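Local coordinates for endoglucanase (Fervidobacterium pennivorans DSM 9078, PDB 6KDD), which probably hydrolyses internal beta-1,4-glucosidic bonds of cellulose-like glucans, working as a glycoside hydrolase built on a TIM barrel, at residues Y109-P112 with D113-G116; V118-E121 with I122-I126; W233-N236 with Q237-H241; R280-A283 with E284-G287. All coordinates share one frame; numbering follows the deposited sequence.

Contact 1 (Y109-P112 with D113-G116); sequences YQEP and DKYG
The start of helix 112-129 is where Glu111 meets Lys114 and Tyr115: Glu111 occupies the N-cap position, directly after helix 106-110 has ended, and Pro112 is the first residue of the new helix. The evidence for the break is the backbone of Glu111, whose phi/psi of -132°/67° is not helical, while Pro112 returns to helical values. Proline suits such a first turn, because its nitrogen carries no hydrogen and the first helical residues have no carbonyl ahead of them to bond to.

The opening backbone bonds are all weak. Tyr115 N divides itself between Glu111 O at 3.0 Å and Pro112 O at 3.3 Å, and Gly116 N reaches Pro112 O at 2.8 Å, but with an N-H...O angle of 129°. These i+3 and i+4 bonds, all at poor angles, show a first turn whose bonding is still loose.

On the side-chain level Glu111 is the hub. Its chain runs extended beyond CG, alongside that of Lys114 and pointing the same way, with OE2 3.7 Å from Lys114 CD. The charged ends stay apart, Glu111 OE1 and Lys114 NZ being separated by 5.2 Å, so any attraction between them is probably modest. The Tyr115 ring stands with its edge to the cap: CD1 comes within 3.3 Å of Glu111 O, which lies in the ring plane, and the ring and the Glu111 carboxylate are well turned from each other. Asp113 directs its carboxylate elsewhere, forming a salt bridge through OD1 with Lys153, while the Pro112 ring packs on Asn148 and Leu149.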
# COMPACT_ATOMS: atom_id res chain seq x y z
N TYR A 109 15.70 -0.11 -6.82
CA TYR A 109 15.75 1.33 -6.55
C TYR A 109 17.06 1.91 -7.09
O TYR A 109 17.10 3.01 -7.64
CB TYR A 109 15.69 1.55 -5.03
CG TYR A 109 14.29 1.62 -4.47
CD1 TYR A 109 13.35 2.45 -5.05
CD2 TYR A 109 13.91 0.91 -3.34
CE1 TYR A 109 12.06 2.54 -4.56
CE2 TYR A 109 12.63 0.99 -2.83
CZ TYR A 109 11.69 1.80 -3.45
OH TYR A 109 10.41 1.95 -2.99
N GLN A 110 18.15 1.15 -6.92
CA GLN A 110 19.46 1.65 -7.30
C GLN A 110 19.72 1.40 -8.79
O GLN A 110 20.18 2.29 -9.49
CB GLN A 110 20.53 1.03 -6.41
CG GLN A 110 19.97 0.63 -5.05
CD GLN A 110 20.90 0.86 -3.88
OE1 GLN A 110 20.97 0.05 -2.96
NE2 GLN A 110 21.59 1.99 -3.89
N GLU A 111 19.39 0.18 -9.26
CA GLU A 111 19.73 -0.27 -10.60
C GLU A 111 18.52 -0.88 -11.27
O GLU A 111 18.50 -2.09 -11.51
CB GLU A 111 20.79 -1.37 -10.52
CG GLU A 111 21.99 -0.94 -9.73
CD GLU A 111 23.16 -1.89 -9.84
OE1 GLU A 111 23.40 -2.65 -8.87
OE2 GLU A 111 23.83 -1.86 -10.89
N PRO A 112 17.49 -0.07 -11.60
CA PRO A 112 16.29 -0.58 -12.26
C PRO A 112 16.51 -1.27 -13.61
O PRO A 112 15.79 -2.21 -13.92
CB PRO A 112 15.42 0.66 -12.49
CG PRO A 112 16.41 1.80 -12.41
CD PRO A 112 17.38 1.37 -11.34
N ASP A 113 17.46 -0.76 -14.43
CA ASP A 113 17.76 -1.36 -15.72
C ASP A 113 18.24 -2.80 -15.52
O ASP A 113 17.78 -3.74 -16.18
CB ASP A 113 18.83 -0.56 -16.47
CG ASP A 113 18.54 0.92 -16.64
OD1 ASP A 113 17.36 1.27 -16.90
OD2 ASP A 113 19.51 1.71 -16.58
N LYS A 114 19.12 -2.99 -14.54
CA LYS A 114 19.63 -4.30 -14.19
C LYS A 114 18.54 -5.21 -13.61
O LYS A 114 18.55 -6.40 -13.91
CB LYS A 114 20.81 -4.13 -13.23
CG LYS A 114 21.65 -5.38 -12.98
CD LYS A 114 23.07 -5.01 -12.63
CE LYS A 114 24.02 -6.19 -12.70
NZ LYS A 114 23.89 -7.08 -11.52
N TYR A 115 17.62 -4.68 -12.76
CA TYR A 115 16.77 -5.55 -11.93
C TYR A 115 15.31 -5.59 -12.36
O TYR A 115 14.53 -6.33 -11.75
CB TYR A 115 16.93 -5.27 -10.44
CG TYR A 115 18.26 -5.69 -9.90
CD1 TYR A 115 19.35 -4.84 -9.98
CD2 TYR A 115 18.44 -6.94 -9.34
CE1 TYR A 115 20.59 -5.22 -9.49
CE2 TYR A 115 19.66 -7.33 -8.83
CZ TYR A 115 20.74 -6.47 -8.94
OH TYR A 115 21.95 -6.84 -8.45
N GLY A 116 14.96 -4.83 -13.40
CA GLY A 116 13.62 -4.77 -13.95
C GLY A 116 13.13 -6.17 -14.32
O GLY A 116 11.97 -6.52 -14.09

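Contact 2 (V118-E121 with I122-I126); sequences VLVE and IWRQI
Glu121 CG lies beside its own backbone N (chi1 -76°) and the chain folds again at chi2, while Arg124 leaves with CG opposite the backbone N and bends only at chi3 (-51°); the two chains thereby run side by side, three residues apart. Arg124 then grips the carboxylate side-on. NE meets Glu121 OE1 at 2.7 Å, and NH2 meets Glu121 OE2, on its syn lone pair, also at 2.7 Å. The carboxylate and guanidinium planes are only 23° apart, so the pair of hydrogen bonds holds both groups nearly coplanar and limits their rotation.

Glu121 O accepts twice from Gln125, from opposite faces of its carbonyl plane: the backbone N at 3.1 Å, and NE2 from above the plane. The same amide also binds Ile76 N and Tyr74 O.

The apolar contacts lie one turn apart. Leu119 CD1 touches Trp123 CD1 at 3.7 Å, and Val118 CG1 meets Ile122 CD1 at 3.9 Å. Ile126 CD1 sits 3.8 Å above the plane of the Trp123 indole, toward its rim, and the indole NE1 bonds to Ile141 O.

Ionic pairing on one flank and buried apolar spacing on another are characteristic of an amphipathic outer helix of a TIM barrel, here helix 112-129 packed against helix 151-168.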
# COMPACT_ATOMS: atom_id res chain seq x y z
N VAL A 118 14.04 -9.00 -13.10
CA VAL A 118 13.82 -9.81 -11.91
C VAL A 118 12.41 -9.55 -11.37
O VAL A 118 11.71 -10.51 -11.04
CB VAL A 118 14.87 -9.55 -10.82
CG1 VAL A 118 14.57 -10.30 -9.52
CG2 VAL A 118 16.27 -9.84 -11.30
N LEU A 119 12.01 -8.27 -11.28
CA LEU A 119 10.63 -7.92 -10.93
C LEU A 119 9.67 -8.64 -11.89
O LEU A 119 8.63 -9.12 -11.46
CB LEU A 119 10.37 -6.41 -10.95
CG LEU A 119 8.97 -5.97 -10.45
CD1 LEU A 119 8.76 -6.33 -8.98
CD2 LEU A 119 8.68 -4.49 -10.70
N VAL A 120 10.01 -8.69 -13.19
CA VAL A 120 9.13 -9.30 -14.17
C VAL A 120 8.92 -10.78 -13.80
O VAL A 120 7.78 -11.25 -13.82
CB VAL A 120 9.61 -9.10 -15.63
CG1 VAL A 120 8.91 -10.07 -16.58
CG2 VAL A 120 9.33 -7.68 -16.11
N GLU A 121 10.01 -11.46 -13.43
CA GLU A 121 10.00 -12.89 -13.16
C GLU A 121 9.35 -13.21 -11.82
O GLU A 121 8.70 -14.25 -11.66
CB GLU A 121 11.42 -13.47 -13.21
CG GLU A 121 11.95 -13.63 -14.64
CD GLU A 121 11.00 -14.27 -15.64
OE1 GLU A 121 10.43 -15.35 -15.33
OE2 GLU A 121 10.78 -13.69 -16.71
N ILE A 122 9.55 -12.31 -10.84
CA ILE A 122 8.88 -12.47 -9.56
C ILE A 122 7.39 -12.50 -9.82
O ILE A 122 6.69 -13.42 -9.38
CB ILE A 122 9.31 -11.36 -8.55
CG1 ILE A 122 10.72 -11.67 -8.03
CG2 ILE A 122 8.33 -11.30 -7.37
CD1 ILE A 122 11.39 -10.54 -7.23
N TRP A 123 6.90 -11.51 -10.56
CA TRP A 123 5.50 -11.41 -10.85
C TRP A 123 5.01 -12.57 -11.71
O TRP A 123 3.84 -12.93 -11.61
CB TRP A 123 5.13 -10.03 -11.39
CG TRP A 123 4.84 -9.15 -10.21
CD1 TRP A 123 5.57 -8.09 -9.72
CD2 TRP A 123 3.77 -9.37 -9.29
NE1 TRP A 123 4.96 -7.58 -8.60
CE2 TRP A 123 3.84 -8.34 -8.32
CE3 TRP A 123 2.71 -10.29 -9.24
CZ2 TRP A 123 2.95 -8.29 -7.25
CZ3 TRP A 123 1.79 -10.21 -8.22
CH2 TRP A 123 1.93 -9.23 -7.22
N ARG A 124 5.89 -13.14 -12.56
CA ARG A 124 5.44 -14.25 -13.40
C ARG A 124 5.04 -15.40 -12.47
O ARG A 124 3.98 -16.01 -12.65
CB ARG A 124 6.54 -14.69 -14.39
CG ARG A 124 6.12 -15.86 -15.28
CD ARG A 124 7.30 -16.53 -16.00
NE ARG A 124 8.14 -15.54 -16.70
CZ ARG A 124 7.81 -14.91 -17.84
NH1 ARG A 124 6.68 -15.17 -18.46
NH2 ARG A 124 8.64 -14.02 -18.37
N GLN A 125 5.88 -15.63 -11.46
CA GLN A 125 5.70 -16.72 -10.53
C GLN A 125 4.49 -16.49 -9.63
O GLN A 125 3.73 -17.43 -9.35
CB GLN A 125 6.95 -16.89 -9.69
CG GLN A 125 8.09 -17.50 -10.50
CD GLN A 125 9.31 -17.40 -9.63
OE1 GLN A 125 9.56 -18.25 -8.79
NE2 GLN A 125 10.07 -16.32 -9.79
N ILE A 126 4.33 -15.26 -9.14
CA ILE A 126 3.27 -15.02 -8.16
C ILE A 126 1.97 -15.17 -8.92
O ILE A 126 1.00 -15.75 -8.42
CB ILE A 126 3.39 -13.61 -7.54
CG1 ILE A 126 4.69 -13.43 -6.77
CG2 ILE A 126 2.16 -13.29 -6.67
CD1 ILE A 126 5.02 -11.95 -6.49

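Contact 3 (W233-N236 with Q237-H241); sequences WEIN and QIRSH
Side-chain packing at the start of the 233-241 stretch is led by Trp233 and Gln237. Trp233 CG sits between the backbone N and the carbonyl carbon (chi1 74°), which brings the indole against Gln237, CE3 lying 3.8 Å from Gln237 CG. Gln237, bent at chi2, crosses it at an angle, its amide turned 47° from the ring. Glu234 CG lies 3.3 Å above the plane of the indole, toward its rim. Arg239 runs beside Asn236, the guanidinium and amide planes 66° apart, and the 3.9 Å between Asn236 OD1 and Arg239 NE is proximity alone; Arg239 NH1 pairs its charge in a salt bridge with Glu285, and NH2 approaches Ile235 CG2.

Among the hydrogen bonds, Asn236 O is gripped twice by Ser240, through N at 2.9 Å and through OG at 3.1 Å, from opposite faces of the carbonyl plane. The hydroxyl thus folds back onto the helix. Arg239 N bonds to Ile235 O at 3.1 Å, whereas Ile238 N to Glu234 O, at 3.3 Å, is weak.

A carbonyl-ring contact closes the list: Gln237 O lies 3.3 Å above the centre of the His241 ring, which also stacks with Tyr184.

Glu231 bonds to Trp233 NE1 and, through its backbone N, to Glu234 OE1. Helix 232-252, which precedes barrel strand 256-261, turns Ile235, Ile238 and Arg239 onto helix 269-285, where Ser278, Val279 and Met282 receive them.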
# COMPACT_ATOMS: atom_id res chain seq x y z
N TRP A 233 -7.23 26.04 6.94
CA TRP A 233 -6.27 26.10 5.84
C TRP A 233 -5.51 24.77 5.75
O TRP A 233 -5.04 24.41 4.68
CB TRP A 233 -5.25 27.26 5.98
CG TRP A 233 -4.24 26.94 7.04
CD1 TRP A 233 -4.44 27.03 8.39
CD2 TRP A 233 -2.92 26.40 6.88
NE1 TRP A 233 -3.34 26.59 9.08
CE2 TRP A 233 -2.39 26.20 8.18
CE3 TRP A 233 -2.13 26.05 5.78
CZ2 TRP A 233 -1.11 25.68 8.40
CZ3 TRP A 233 -0.86 25.55 6.01
CH2 TRP A 233 -0.36 25.37 7.30
N GLU A 234 -5.33 24.10 6.90
CA GLU A 234 -4.67 22.79 6.93
C GLU A 234 -5.52 21.74 6.22
O GLU A 234 -5.03 21.00 5.35
CB GLU A 234 -4.48 22.32 8.36
CG GLU A 234 -3.39 23.05 9.10
CD GLU A 234 -3.27 22.62 10.54
OE1 GLU A 234 -4.29 22.63 11.26
OE2 GLU A 234 -2.16 22.25 10.95
N ILE A 235 -6.81 21.72 6.57
CA ILE A 235 -7.80 20.88 5.92
C ILE A 235 -7.85 21.23 4.45
O ILE A 235 -7.85 20.33 3.62
CB ILE A 235 -9.18 20.94 6.61
CG1 ILE A 235 -9.13 20.64 8.11
CG2 ILE A 235 -10.23 20.11 5.88
CD1 ILE A 235 -9.17 19.20 8.46
N ASN A 236 -7.84 22.55 4.12
CA ASN A 236 -7.87 22.98 2.73
C ASN A 236 -6.68 22.45 1.93
O ASN A 236 -6.84 22.12 0.75
CB ASN A 236 -8.03 24.50 2.55
CG ASN A 236 -9.48 24.93 2.65
OD1 ASN A 236 -10.37 24.23 2.19
ND2 ASN A 236 -9.73 26.08 3.27
N GLN A 237 -5.51 22.36 2.57
CA GLN A 237 -4.30 21.81 1.96
C GLN A 237 -4.53 20.37 1.51
O GLN A 237 -4.23 20.03 0.37
CB GLN A 237 -3.18 21.72 3.00
CG GLN A 237 -2.66 23.06 3.49
CD GLN A 237 -1.69 23.62 2.49
OE1 GLN A 237 -0.61 23.09 2.28
NE2 GLN A 237 -2.10 24.69 1.83
N ILE A 238 -5.10 19.53 2.40
CA ILE A 238 -5.38 18.13 2.06
C ILE A 238 -6.32 18.09 0.85
O ILE A 238 -6.04 17.39 -0.13
CB ILE A 238 -5.91 17.32 3.26
CG1 ILE A 238 -4.92 17.37 4.44
CG2 ILE A 238 -6.25 15.89 2.83
CD1 ILE A 238 -5.43 16.75 5.72
N ARG A 239 -7.39 18.90 0.89
CA ARG A 239 -8.34 18.96 -0.22
C ARG A 239 -7.69 19.34 -1.55
O ARG A 239 -8.06 18.79 -2.59
CB ARG A 239 -9.53 19.87 0.07
CG ARG A 239 -10.56 19.83 -1.06
CD ARG A 239 -11.67 20.82 -0.84
NE ARG A 239 -11.82 21.01 0.60
CZ ARG A 239 -12.63 20.31 1.37
NH1 ARG A 239 -13.40 19.38 0.83
NH2 ARG A 239 -12.69 20.57 2.67
N SER A 240 -6.76 20.30 -1.55
CA SER A 240 -6.07 20.64 -2.79
C SER A 240 -5.30 19.44 -3.32
O SER A 240 -5.30 19.19 -4.52
CB SER A 240 -5.10 21.80 -2.65
OG SER A 240 -5.71 22.88 -1.98
N HIS A 241 -4.56 18.75 -2.44
CA HIS A 241 -3.80 17.62 -2.94
C HIS A 241 -4.76 16.56 -3.50
O HIS A 241 -4.49 15.94 -4.53
CB HIS A 241 -2.90 17.07 -1.82
CG HIS A 241 -2.01 18.11 -1.24
ND1 HIS A 241 -1.49 18.03 0.04
CD2 HIS A 241 -1.56 19.28 -1.75
CE1 HIS A 241 -0.72 19.08 0.27
NE2 HIS A 241 -0.75 19.86 -0.81

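Contact 4 (R280-A283 with E284-G287); sequences RKMA and EEFG
The Phe286 ring is met at its edge by Met282: CG lies in the ring plane, 3.7 Å from Phe286 CE2, and the sulfur SD stands 5.2 Å from the ring centroid, 75° off the normal. This is a Met-aromatic contact of the edge type. The two side chains run side by side in the same direction, and the bend of Met282 at chi2 sets SD beside the ring rim. Phe286 CD2 also comes within 3.3 Å of Met282 O, which lies at the ring edge, close to its plane.

The other flat pair is the Arg280 guanidinium and the Glu284 carboxylate, whose planes are 70° apart. Arg280 NH1 meets Glu284 OE1 at 3.2 Å, from above the carboxylate plane. A salt bridge one turn apart results, though only one nitrogen is engaged. Both groups have further partners: Lys22 bridges to Glu284 OE2, and Arg280 NE bonds to Ala316 O. Arg280 CD packs over the same carboxylate.

Glu285, its charge already paired with Arg239, lies alongside Met282, OE2 3.8 Å from Met282 SD.

In the backbone, Glu284 N bonds to Arg280 O at 3.0 Å and Glu285 N to Lys281 O at 2.8 Å. Phe286 then leaves helical geometry, and Gly287, with phi 78°, is the C-prime residue of a Schellman motif in which its N bonds to Glu284 O and Phe288 N reaches Ala283 O. The motif ends helix 269-285 within the beta-alpha-beta unit that leads from strand 256-261 to strand 289-292 of the barrel.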
# COMPACT_ATOMS: atom_id res chain seq x y z
N ARG A 280 -8.76 10.66 5.93
CA ARG A 280 -9.70 9.59 5.62
C ARG A 280 -11.01 10.15 5.04
O ARG A 280 -11.51 9.66 4.03
CB ARG A 280 -9.93 8.72 6.86
CG ARG A 280 -10.76 7.47 6.57
CD ARG A 280 -12.23 7.78 6.77
NE ARG A 280 -12.39 7.94 8.19
CZ ARG A 280 -13.45 8.46 8.79
NH1 ARG A 280 -14.49 8.88 8.08
NH2 ARG A 280 -13.47 8.54 10.10
N LYS A 281 -11.58 11.18 5.69
CA LYS A 281 -12.79 11.81 5.17
C LYS A 281 -12.55 12.43 3.80
O LYS A 281 -13.44 12.43 2.96
CB LYS A 281 -13.33 12.89 6.10
CG LYS A 281 -13.88 12.36 7.42
CD LYS A 281 -14.22 13.48 8.37
CE LYS A 281 -15.68 13.48 8.77
NZ LYS A 281 -15.96 12.50 9.84
N MET A 282 -11.33 12.91 3.53
CA MET A 282 -11.06 13.47 2.21
C MET A 282 -11.03 12.37 1.16
O MET A 282 -11.50 12.57 0.04
CB MET A 282 -9.76 14.27 2.16
CG MET A 282 -9.78 15.39 1.12
SD MET A 282 -10.99 16.69 1.58
CE MET A 282 -10.08 17.60 2.83
N ALA A 283 -10.48 11.20 1.50
CA ALA A 283 -10.46 10.09 0.55
C ALA A 283 -11.91 9.67 0.25
O ALA A 283 -12.29 9.48 -0.90
CB ALA A 283 -9.63 8.94 1.13
N GLU A 284 -12.75 9.61 1.29
CA GLU A 284 -14.16 9.27 1.13
C GLU A 284 -14.89 10.30 0.27
O GLU A 284 -15.64 9.92 -0.64
CB GLU A 284 -14.82 9.06 2.49
CG GLU A 284 -14.34 7.77 3.13
CD GLU A 284 -15.06 7.28 4.36
OE1 GLU A 284 -15.52 8.12 5.17
OE2 GLU A 284 -15.11 6.03 4.52
N GLU A 285 -14.61 11.59 0.51
CA GLU A 285 -15.22 12.68 -0.23
C GLU A 285 -14.94 12.50 -1.71
O GLU A 285 -15.87 12.68 -2.50
CB GLU A 285 -14.75 14.04 0.28
CG GLU A 285 -15.28 15.24 -0.51
CD GLU A 285 -14.88 16.55 0.14
OE1 GLU A 285 -15.27 16.76 1.30
OE2 GLU A 285 -14.13 17.35 -0.48
N PHE A 286 -13.71 12.12 -2.09
CA PHE A 286 -13.36 12.05 -3.51
C PHE A 286 -13.48 10.63 -4.06
O PHE A 286 -13.02 10.36 -5.17
CB PHE A 286 -11.96 12.61 -3.81
CG PHE A 286 -11.80 14.11 -3.63
CD1 PHE A 286 -12.16 14.99 -4.65
CD2 PHE A 286 -11.30 14.65 -2.46
CE1 PHE A 286 -12.02 16.37 -4.50
CE2 PHE A 286 -11.13 16.02 -2.31
CZ PHE A 286 -11.51 16.88 -3.33
N GLY A 287 -14.04 9.72 -3.28
CA GLY A 287 -14.32 8.40 -3.84
C GLY A 287 -13.06 7.53 -3.93
O GLY A 287 -12.99 6.62 -4.76

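In the fold
All four contacts lie on helices, or at the junction of two, around the closed eight-stranded parallel barrel, in series along the chain. Contacts 1 and 2 share helix 112-129, their centres 14 Å apart: the first spans its N-terminal cap, the second its body. Contacts 3 and 4 sit on helices 232-252 and 269-285, centres 12 Å apart, and touch directly: a salt bridge and the packing of Met282 join the two helices. Contact 2 lies across the chain's centre from contacts 3 and 4, with centres 39 and 33 Å away. The two pairs thus belong to separate parts of the helical layer, one early and one late in the chain.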